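PDB 6IAH: hydrolase from Thermococcus thioreducens, which is a magnesium-binding phosphatase of the haloacid dehalogenase superfamily with diverse substrate specificity, probably including phosphoglycolate among the phosphate esters it hydrolyses. Local coordinates for residues Tyr18-Glu27 against Glu38-Arg48; Asp56-Ile64 against Ser100-Phe108. All blocks are in the same frame, centred on the assembly; numbering follows the deposited sequence.

Contact 1: Tyr18-Glu27 against Glu38-Arg48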
loop_
_atom_site.group_PDB
_atom_site.type_symbol
_atom_site.label_atom_id
_atom_site.label_comp_id
_atom_site.label_asym_id
_atom_site.label_seq_id
_atom_site.Cartn_x
_atom_site.Cartn_y
_atom_site.Cartn_z
ATOM N N TYR A 18 -0.562 0.031 -8.225
ATOM C CA TYR A 18 -0.588 1.426 -7.790
ATOM C C TYR A 18 0.355 2.300 -8.597
ATOM O O TYR A 18 0.035 3.455 -8.881
ATOM C CB TYR A 18 -0.189 1.552 -6.341
ATOM C CG TYR A 18 -0.970 0.690 -5.337
ATOM C CD1 TYR A 18 -2.294 0.916 -5.050
ATOM C CD2 TYR A 18 -0.278 -0.228 -4.556
ATOM C CE1 TYR A 18 -2.958 0.166 -4.063
ATOM C CE2 TYR A 18 -0.917 -0.974 -3.586
ATOM C CZ TYR A 18 -2.233 -0.779 -3.320
ATOM O OH TYR A 18 -2.765 -1.536 -2.273
ATOM N N ASP A 19 1.534 1.781 -8.900
ATOM C CA ASP A 19 2.478 2.533 -9.697
ATOM C C ASP A 19 1.928 2.858 -11.078
ATOM O O ASP A 19 2.111 3.956 -11.542
ATOM C CB ASP A 19 3.790 1.769 -9.857
ATOM C CG ASP A 19 4.636 1.714 -8.580
ATOM O OD1 ASP A 19 4.269 2.284 -7.533
ATOM O OD2 ASP A 19 5.717 1.119 -8.664
ATOM N N GLU A 20 1.277 1.908 -11.742
ATOM C CA GLU A 20 0.693 2.162 -13.062
ATOM C C GLU A 20 -0.545 3.069 -12.943
ATOM O O GLU A 20 -0.805 3.856 -13.826
ATOM C CB GLU A 20 0.360 0.851 -13.782
ATOM C CG GLU A 20 -0.182 0.988 -15.206
ATOM C CD GLU A 20 0.890 1.225 -16.258
ATOM O OE1 GLU A 20 2.091 1.223 -15.920
ATOM O OE2 GLU A 20 0.522 1.435 -17.425
ATOM N N ALA A 21 -1.298 2.994 -11.849
ATOM C CA ALA A 21 -2.380 3.930 -11.678
ATOM C C ALA A 21 -1.886 5.378 -11.520
ATOM O O ALA A 21 -2.512 6.312 -12.059
ATOM C CB ALA A 21 -3.237 3.500 -10.470
ATOM N N THR A 22 -0.752 5.555 -10.832
ATOM C CA THR A 22 -0.134 6.844 -10.657
ATOM C C THR A 22 0.330 7.369 -12.035
ATOM O O THR A 22 0.029 8.497 -12.455
ATOM C CB THR A 22 0.995 6.755 -9.628
ATOM O OG1 THR A 22 0.445 6.327 -8.339
ATOM C CG2 THR A 22 1.728 8.092 -9.450
ATOM N N LYS A 23 1.015 6.502 -12.760
ATOM C CA LYS A 23 1.459 6.849 -14.106
ATOM C C LYS A 23 0.311 7.238 -15.041
ATOM O O LYS A 23 0.324 8.306 -15.592
ATOM C CB LYS A 23 2.215 5.668 -14.684
ATOM C CG LYS A 23 2.665 5.851 -16.126
ATOM C CD LYS A 23 2.930 4.477 -16.749
ATOM C CE LYS A 23 3.953 4.556 -17.847
ATOM N NZ LYS A 23 3.466 5.093 -19.110
ATOM N N LEU A 24 -0.704 6.416 -15.170
ATOM C CA LEU A 24 -1.812 6.737 -16.026
ATOM C C LEU A 24 -2.595 7.987 -15.611
ATOM O O LEU A 24 -3.051 8.777 -16.448
ATOM C CB LEU A 24 -2.780 5.547 -16.150
ATOM C CG LEU A 24 -2.200 4.267 -16.731
ATOM C CD1 LEU A 24 -3.324 3.242 -16.742
ATOM C CD2 LEU A 24 -1.615 4.500 -18.137
ATOM N N THR A 25 -2.798 8.161 -14.323
ATOM C CA THR A 25 -3.436 9.400 -13.858
ATOM C C THR A 25 -2.647 10.669 -14.232
ATOM O O THR A 25 -3.217 11.621 -14.728
ATOM C CB THR A 25 -3.559 9.352 -12.333
ATOM O OG1 THR A 25 -4.336 8.204 -12.031
ATOM C CG2 THR A 25 -4.105 10.614 -11.802
ATOM N N ALA A 26 -1.348 10.664 -14.003
ATOM C CA ALA A 26 -0.524 11.800 -14.319
ATOM C C ALA A 26 -0.583 12.001 -15.819
ATOM O O ALA A 26 -0.721 13.139 -16.275
ATOM C CB ALA A 26 0.903 11.626 -13.851
ATOM N N GLU A 27 -0.511 10.905 -16.561
ATOM C CA GLU A 27 -0.440 11.018 -18.053
ATOM C C GLU A 27 -1.759 11.464 -18.624
ATOM O O GLU A 27 -1.755 12.194 -19.595
ATOM C CB GLU A 27 0.040 9.743 -18.669
ATOM C CG GLU A 27 1.505 9.494 -18.484
ATOM C CD GLU A 27 1.960 8.125 -19.031
ATOM O OE1 GLU A 27 1.118 7.311 -19.458
ATOM O OE2 GLU A 27 3.183 7.880 -18.977
ATOM N N GLU A 38 6.134 10.487 -21.425
ATOM C CA GLU A 38 5.623 9.528 -20.456
ATOM C C GLU A 38 6.219 9.770 -19.087
ATOM O O GLU A 38 7.310 10.308 -18.910
ATOM C CB GLU A 38 5.856 8.084 -20.866
ATOM C CG GLU A 38 4.817 7.538 -21.832
ATOM C CD GLU A 38 5.318 6.250 -22.417
ATOM O OE1 GLU A 38 5.196 5.211 -21.726
ATOM O OE2 GLU A 38 5.906 6.317 -23.518
ATOM N N ILE A 39 5.454 9.365 -18.099
ATOM C CA ILE A 39 5.959 9.357 -16.747
ATOM C C ILE A 39 6.866 8.129 -16.569
ATOM O O ILE A 39 6.375 7.003 -16.709
ATOM C CB ILE A 39 4.781 9.333 -15.733
ATOM C CG1 ILE A 39 4.038 10.652 -15.800
ATOM C CG2 ILE A 39 5.284 9.135 -14.312
ATOM C CD1 ILE A 39 4.797 11.861 -15.310
ATOM N N LYS A 40 8.153 8.354 -16.255
ATOM C CA LYS A 40 9.089 7.248 -16.035
ATOM C C LYS A 40 8.806 6.529 -14.708
ATOM O O LYS A 40 8.450 7.144 -13.691
ATOM C CB LYS A 40 10.529 7.721 -16.072
ATOM C CG LYS A 40 11.088 7.982 -17.440
ATOM C CD LYS A 40 12.529 8.461 -17.307
ATOM C CE LYS A 40 12.943 9.372 -18.455
ATOM N NZ LYS A 40 14.172 10.185 -18.131
ATOM N N PRO A 41 8.968 5.203 -14.710
ATOM C CA PRO A 41 8.559 4.403 -13.529
ATOM C C PRO A 41 9.371 4.727 -12.274
ATOM O O PRO A 41 8.783 4.763 -11.162
ATOM C CB PRO A 41 8.772 2.959 -14.011
ATOM C CG PRO A 41 9.906 3.078 -15.029
ATOM C CD PRO A 41 9.691 4.387 -15.722
ATOM N N GLU A 42 10.675 4.985 -12.444
ATOM C CA GLU A 42 11.514 5.337 -11.333
ATOM C C GLU A 42 11.078 6.632 -10.640
ATOM O O GLU A 42 11.320 6.750 -9.450
ATOM C CB GLU A 42 13.008 5.402 -11.673
ATOM C CG GLU A 42 13.442 6.526 -12.612
ATOM C CD GLU A 42 13.607 6.099 -14.079
ATOM O OE1 GLU A 42 12.932 5.114 -14.521
ATOM O OE2 GLU A 42 14.385 6.794 -14.791
ATOM N N TRP A 43 10.444 7.569 -11.381
ATOM C CA TRP A 43 9.976 8.836 -10.793
ATOM C C TRP A 43 8.883 8.583 -9.774
ATOM O O TRP A 43 8.919 9.177 -8.719
ATOM C CB TRP A 43 9.439 9.826 -11.828
ATOM C CG TRP A 43 10.407 10.233 -12.853
ATOM C CD1 TRP A 43 11.782 10.148 -12.791
ATOM C CD2 TRP A 43 10.108 10.888 -14.071
ATOM N NE1 TRP A 43 12.342 10.685 -13.930
ATOM C CE2 TRP A 43 11.342 11.146 -14.728
ATOM C CE3 TRP A 43 8.915 11.293 -14.678
ATOM C CZ2 TRP A 43 11.407 11.772 -15.969
ATOM C CZ3 TRP A 43 8.966 11.921 -15.916
ATOM C CH2 TRP A 43 10.214 12.146 -16.559
ATOM N N VAL A 44 7.959 7.688 -10.113
ATOM C CA VAL A 44 6.873 7.308 -9.210
ATOM C C VAL A 44 7.435 6.682 -7.919
ATOM O O VAL A 44 7.048 7.018 -6.792
ATOM C CB VAL A 44 5.906 6.303 -9.877
ATOM C CG1 VAL A 44 4.807 5.876 -8.888
ATOM C CG2 VAL A 44 5.239 6.886 -11.128
ATOM N N ARG A 45 8.285 5.685 -8.114
ATOM C CA ARG A 45 8.914 4.969 -7.004
ATOM C C ARG A 45 9.721 5.862 -6.117
ATOM O O ARG A 45 9.578 5.833 -4.900
ATOM C CB ARG A 45 9.810 3.824 -7.564
ATOM C CG ARG A 45 8.989 2.717 -8.173
ATOM C CD ARG A 45 9.827 1.506 -8.513
ATOM N NE ARG A 45 11.002 1.838 -9.343
ATOM C CZ ARG A 45 11.157 1.573 -10.651
ATOM N NH1 ARG A 45 10.242 0.946 -11.385
ATOM N NH2 ARG A 45 12.275 1.930 -11.243
ATOM N N GLU A 46 10.618 6.622 -6.716
ATOM C CA GLU A 46 11.538 7.455 -5.952
ATOM C C GLU A 46 10.842 8.576 -5.207
ATOM O O GLU A 46 11.208 8.883 -4.095
ATOM C CB GLU A 46 12.590 8.032 -6.897
ATOM C CG GLU A 46 13.652 8.922 -6.288
ATOM C CD GLU A 46 14.447 8.253 -5.173
ATOM O OE1 GLU A 46 14.462 7.004 -5.035
ATOM O OE2 GLU A 46 15.031 9.021 -4.403
ATOM N N LEU A 47 9.834 9.174 -5.832
ATOM C CA LEU A 47 9.146 10.306 -5.252
ATOM C C LEU A 47 8.337 9.829 -4.055
ATOM O O LEU A 47 8.340 10.471 -3.011
ATOM C CB LEU A 47 8.283 10.991 -6.324
ATOM C CG LEU A 47 7.541 12.258 -5.906
ATOM C CD1 LEU A 47 8.544 13.257 -5.373
ATOM C CD2 LEU A 47 6.755 12.889 -7.051
ATOM N N ARG A 48 7.689 8.673 -4.181
ATOM C CA ARG A 48 6.941 8.094 -3.087
ATOM C C ARG A 48 7.882 7.661 -1.948
ATOM O O ARG A 48 7.593 7.904 -0.791
ATOM C CB ARG A 48 6.096 6.897 -3.560
ATOM C CG ARG A 48 5.026 6.518 -2.564
ATOM C CD ARG A 48 4.445 5.132 -2.805
ATOM N NE ARG A 48 3.553 5.089 -3.944
ATOM C CZ ARG A 48 3.797 4.452 -5.103
ATOM N NH1 ARG A 48 4.920 3.848 -5.301
ATOM N NH2 ARG A 48 2.886 4.412 -6.078
HETATM O O HOH W 1 7.264 0.476 -10.693
HETATM O O HOH W 2 6.776 3.021 -11.068
#
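Asp19 OD1 takes two hydrogen bonds from the end of one guanidinium group, Arg48 NH1 at 2.8 Å and Arg48 NH2 at 2.9 Å. Carboxylate and guanidinium lie nearly coplanar, 7° apart; NH1 comes in on the syn side of the oxygen and NH2 almost along its C-O bond. The other oxygen, Asp19 OD2, accepts from two waters: one accepts from Arg45 NH1, the other, only weakly bound to OD2, also donates to Pro41 O. Cut back to an alanine here, the site would probably leave the NH1 end of Arg48 without its carboxylate, although NE would keep Asp56, and the waters without their shared acceptor. Between the ionic ends the helices of this HAD cap domain, 18-27 and 41-48, cross at 111°, and apolar branches close the gap: Thr22 CG2 lies 3.8 Å from Val44 CG1, and Ala26 CB packs on Ile39 CG1. At the far end Glu27 OE2 accepts from Ile39 N (2.9 Å) through its anti lone pair, and from Lys23 NZ on the syn side. Lys23 turns at its last torsion (chi4 -77°), which lets NZ also meet Glu38 OE1 at 3.1 Å, between two carboxylates whose mutual repulsion it probably offsets.

Contact 2: Asp56-Ile64 against Ser100-Phe108; sequences DFKVSEALI and SIERVFNTF
Phe57 drives its ring into a hole on the opposing helix formed by Ile101, Glu102, Phe105 and Asn106. One face of the ring is covered by the aliphatic part of Glu102, whose CG stands over the face, 3.9 Å from the ring centroid, a CH-pi contact. The edge of Phe57 points at the face of Phe105 in an offset edge-to-face pair, with centroids 5.3 Å apart and planes at 84°; Phe57 CD1 comes within 3.6 Å of Phe105 CB. Asn106 OD1 approaches the same Phe57 ring near its plane, beside CE1 and CZ, with the amide turned steeply against it. The reciprocal knob is Ile101, set among Phe57, Ser60, Glu61 and Ile64: its CG2 rests against the Phe57 backbone, while CD1 packs 3.6 Å from Glu61 CB and meets Ile64 CD1 tip to tip. This mutual knobs-into-holes fit joins two helices of the cap domain that cross at 110°, their axes approaching to 9.3 Å.

Further out, Phe105 extends with its CG opposite the backbone N (chi1 -169°), which carries the ring across to Asp56 CB and sets its edge against Ser60 OG. That hydroxyl is itself engaged, donating to Asp56 O at 2.7 Å, a carbonyl that also accepts from Ser60 N. The carboxylates of helix 56-64 are held from other helices: Asp56 pairs with Arg48, and Glu61 with Arg89, while Thr22 of helix 17-32 backs Asp56, Ser60 and Phe105. With no hydrogen bond or salt bridge crossing between the two segments, their mutual attachment rests on shape, dispersion and the polarised C-H edges of aromatic rings.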
loop_
_atom_site.group_PDB
_atom_site.type_symbol
_atom_site.label_atom_id
_atom_site.label_comp_id
_atom_site.label_asym_id
_atom_site.label_seq_id
_atom_site.Cartn_x
_atom_site.Cartn_y
_atom_site.Cartn_z
ATOM N N ASP A 56 -1.301 8.452 -3.056
ATOM C CA ASP A 56 -0.849 8.474 -4.482
ATOM C C ASP A 56 -1.599 9.519 -5.349
ATOM O O ASP A 56 -1.174 9.782 -6.454
ATOM C CB ASP A 56 -0.943 7.088 -5.077
ATOM C CG ASP A 56 0.155 6.159 -4.596
ATOM O OD1 ASP A 56 1.239 6.617 -4.159
ATOM O OD2 ASP A 56 -0.056 4.938 -4.666
ATOM N N PHE A 57 -2.728 10.069 -4.885
ATOM C CA PHE A 57 -3.354 11.240 -5.536
ATOM C C PHE A 57 -2.391 12.452 -5.469
ATOM O O PHE A 57 -2.208 13.200 -6.422
ATOM C CB PHE A 57 -4.687 11.686 -4.864
ATOM C CG PHE A 57 -5.648 10.566 -4.534
ATOM C CD1 PHE A 57 -5.914 9.563 -5.456
ATOM C CD2 PHE A 57 -6.346 10.567 -3.330
ATOM C CE1 PHE A 57 -6.817 8.530 -5.175
ATOM C CE2 PHE A 57 -7.265 9.560 -3.047
ATOM C CZ PHE A 57 -7.506 8.542 -3.966
ATOM N N LYS A 58 -1.718 12.580 -4.335
ATOM C CA LYS A 58 -0.740 13.641 -4.111
ATOM C C LYS A 58 0.530 13.363 -4.876
ATOM O O LYS A 58 1.111 14.275 -5.402
ATOM C CB LYS A 58 -0.423 13.818 -2.621
ATOM C CG LYS A 58 -1.619 14.161 -1.740
ATOM C CD LYS A 58 -2.205 15.449 -2.229
ATOM C CE LYS A 58 -3.523 15.819 -1.559
ATOM N NZ LYS A 58 -3.485 15.649 -0.087
ATOM N N VAL A 59 0.930 12.113 -4.942
ATOM C CA VAL A 59 2.111 11.762 -5.728
ATOM C C VAL A 59 1.798 12.072 -7.188
ATOM O O VAL A 59 2.644 12.637 -7.851
ATOM C CB VAL A 59 2.552 10.286 -5.595
ATOM C CG1 VAL A 59 3.810 9.987 -6.471
ATOM C CG2 VAL A 59 2.925 9.945 -4.154
ATOM N N SER A 60 0.591 11.721 -7.664
ATOM C CA SER A 60 0.197 11.979 -9.059
ATOM C C SER A 60 0.273 13.485 -9.324
ATOM O O SER A 60 0.854 13.934 -10.330
ATOM C CB SER A 60 -1.209 11.435 -9.354
ATOM O OG SER A 60 -1.312 10.027 -9.173
ATOM N N GLU A 61 -0.282 14.282 -8.417
ATOM C CA GLU A 61 -0.234 15.729 -8.549
ATOM C C GLU A 61 1.150 16.341 -8.705
ATOM O O GLU A 61 1.365 17.184 -9.587
ATOM C CB GLU A 61 -0.978 16.421 -7.358
ATOM C CG GLU A 61 -1.033 17.921 -7.500
ATOM C CD GLU A 61 -1.760 18.557 -6.249
ATOM O OE1 GLU A 61 -2.305 17.800 -5.471
ATOM O OE2 GLU A 61 -1.750 19.778 -6.086
ATOM N N ALA A 62 2.071 15.874 -7.870
ATOM C CA ALA A 62 3.448 16.258 -7.913
ATOM C C ALA A 62 4.026 15.925 -9.302
ATOM O O ALA A 62 4.643 16.751 -9.888
ATOM C CB ALA A 62 4.236 15.536 -6.834
ATOM N N LEU A 63 3.771 14.730 -9.781
ATOM C CA LEU A 63 4.359 14.302 -11.077
ATOM C C LEU A 63 3.853 15.045 -12.266
ATOM O O LEU A 63 4.590 15.241 -13.266
ATOM C CB LEU A 63 4.162 12.799 -11.265
ATOM C CG LEU A 63 5.045 11.952 -10.353
ATOM C CD1 LEU A 63 4.525 10.559 -10.346
ATOM C CD2 LEU A 63 6.528 11.989 -10.754
ATOM N N ILE A 64 2.602 15.442 -12.190
ATOM C CA ILE A 64 1.949 16.259 -13.228
ATOM C C ILE A 64 2.630 17.611 -13.354
ATOM O O ILE A 64 3.118 18.009 -14.451
ATOM C CB ILE A 64 0.438 16.455 -12.975
ATOM C CG1 ILE A 64 -0.285 15.148 -13.128
ATOM C CG2 ILE A 64 -0.155 17.478 -13.968
ATOM C CD1 ILE A 64 -1.667 15.158 -12.489
ATOM N N SER A 100 -10.314 16.422 -8.715
ATOM C CA SER A 100 -10.071 16.088 -10.129
ATOM C C SER A 100 -9.142 14.867 -10.259
ATOM O O SER A 100 -9.413 13.951 -11.040
ATOM C CB SER A 100 -9.473 17.259 -10.910
ATOM O OG SER A 100 -10.341 18.375 -11.013
ATOM N N ILE A 101 -8.060 14.862 -9.497
ATOM C CA ILE A 101 -7.076 13.812 -9.575
ATOM C C ILE A 101 -7.575 12.524 -8.956
ATOM O O ILE A 101 -7.357 11.440 -9.487
ATOM C CB ILE A 101 -5.751 14.239 -8.948
ATOM C CG1 ILE A 101 -5.083 15.214 -9.895
ATOM C CG2 ILE A 101 -4.827 13.018 -8.753
ATOM C CD1 ILE A 101 -3.884 15.939 -9.365
ATOM N N GLU A 102 -8.237 12.655 -7.821
ATOM C CA GLU A 102 -8.748 11.523 -7.123
ATOM C C GLU A 102 -9.780 10.759 -7.918
ATOM O O GLU A 102 -9.757 9.531 -7.913
ATOM C CB GLU A 102 -9.343 12.006 -5.806
ATOM C CG GLU A 102 -10.121 10.975 -5.052
ATOM C CD GLU A 102 -10.434 11.495 -3.671
ATOM O OE1 GLU A 102 -9.502 11.980 -3.035
ATOM O OE2 GLU A 102 -11.600 11.456 -3.277
ATOM N N ARG A 103 -10.654 11.463 -8.616
ATOM C CA ARG A 103 -11.656 10.857 -9.420
ATOM C C ARG A 103 -10.992 10.075 -10.556
ATOM O O ARG A 103 -11.390 8.923 -10.853
ATOM C CB ARG A 103 -12.644 11.906 -9.966
ATOM C CG ARG A 103 -13.897 11.268 -10.463
ATOM C CD ARG A 103 -14.762 12.137 -11.341
ATOM N NE ARG A 103 -15.958 11.386 -11.741
ATOM C CZ ARG A 103 -17.085 11.916 -12.206
ATOM N NH1 ARG A 103 -17.195 13.230 -12.384
ATOM N NH2 ARG A 103 -18.126 11.125 -12.492
ATOM N N VAL A 104 -9.981 10.669 -11.165
ATOM C CA VAL A 104 -9.289 9.983 -12.297
ATOM C C VAL A 104 -8.464 8.771 -11.762
ATOM O O VAL A 104 -8.532 7.673 -12.309
ATOM C CB VAL A 104 -8.378 10.944 -13.043
ATOM C CG1 VAL A 104 -7.423 10.185 -13.985
ATOM C CG2 VAL A 104 -9.191 11.990 -13.802
ATOM N N PHE A 105 -7.751 8.956 -10.654
ATOM C CA PHE A 105 -6.975 7.859 -10.087
ATOM C C PHE A 105 -7.890 6.663 -9.782
ATOM O O PHE A 105 -7.577 5.510 -10.099
ATOM C CB PHE A 105 -6.210 8.317 -8.841
ATOM C CG PHE A 105 -5.191 7.327 -8.335
ATOM C CD1 PHE A 105 -5.589 6.156 -7.699
ATOM C CD2 PHE A 105 -3.841 7.550 -8.504
ATOM C CE1 PHE A 105 -4.643 5.249 -7.240
ATOM C CE2 PHE A 105 -2.900 6.671 -8.015
ATOM C CZ PHE A 105 -3.300 5.517 -7.382
ATOM N N ASN A 106 -8.996 6.920 -9.081
ATOM C CA ASN A 106 -9.861 5.860 -8.694
ATOM C C ASN A 106 -10.522 5.157 -9.919
ATOM O O ASN A 106 -10.748 3.931 -9.904
ATOM C CB ASN A 106 -10.942 6.354 -7.706
ATOM C CG ASN A 106 -10.423 6.535 -6.286
ATOM O OD1 ASN A 106 -9.420 5.977 -5.881
ATOM N ND2 ASN A 106 -11.139 7.326 -5.515
ATOM N N THR A 107 -10.853 5.910 -10.946
ATOM C CA THR A 107 -11.316 5.349 -12.208
ATOM C C THR A 107 -10.297 4.306 -12.754
ATOM O O THR A 107 -10.694 3.200 -13.111
ATOM C CB THR A 107 -11.608 6.481 -13.226
ATOM O OG1 THR A 107 -12.642 7.333 -12.686
ATOM C CG2 THR A 107 -12.069 5.915 -14.566
ATOM N N PHE A 108 -9.011 4.649 -12.740
ATOM C CA PHE A 108 -7.949 3.772 -13.271
ATOM C C PHE A 108 -7.697 2.564 -12.318
ATOM O O PHE A 108 -7.541 1.438 -12.783
ATOM C CB PHE A 108 -6.634 4.523 -13.482
ATOM C CG PHE A 108 -6.591 5.352 -14.717
ATOM C CD1 PHE A 108 -6.871 4.794 -15.967
ATOM C CD2 PHE A 108 -6.215 6.702 -14.669
ATOM C CE1 PHE A 108 -6.810 5.587 -17.120
ATOM C CE2 PHE A 108 -6.165 7.481 -15.808
ATOM C CZ PHE A 108 -6.432 6.925 -17.030
#

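In the fold
Along the chain both partners of contact 1 precede those of contact 2, yet the centres of the two contacts lie about 10 Å apart. Four helices take part, 17-32, 41-50, 56-68 and 100-110, all in the helical cap, apart from the parallel sheet whose strand ends 2-5 and 194-198 lead to the magnesium ligands. Arg48 NE and Asp56 OD1, 2.8 Å apart, join the contacts by a salt bridge, and Thr22 and Thr25 of contact 1 pack on Phe105 of contact 2. Helix 17-32 thus ties both pairs into one bundle. At its start Tyr18 OH hydrogen-bonds Asp8 OD2 of the metal site, so the cap's packing is physically connected to the catalytic core.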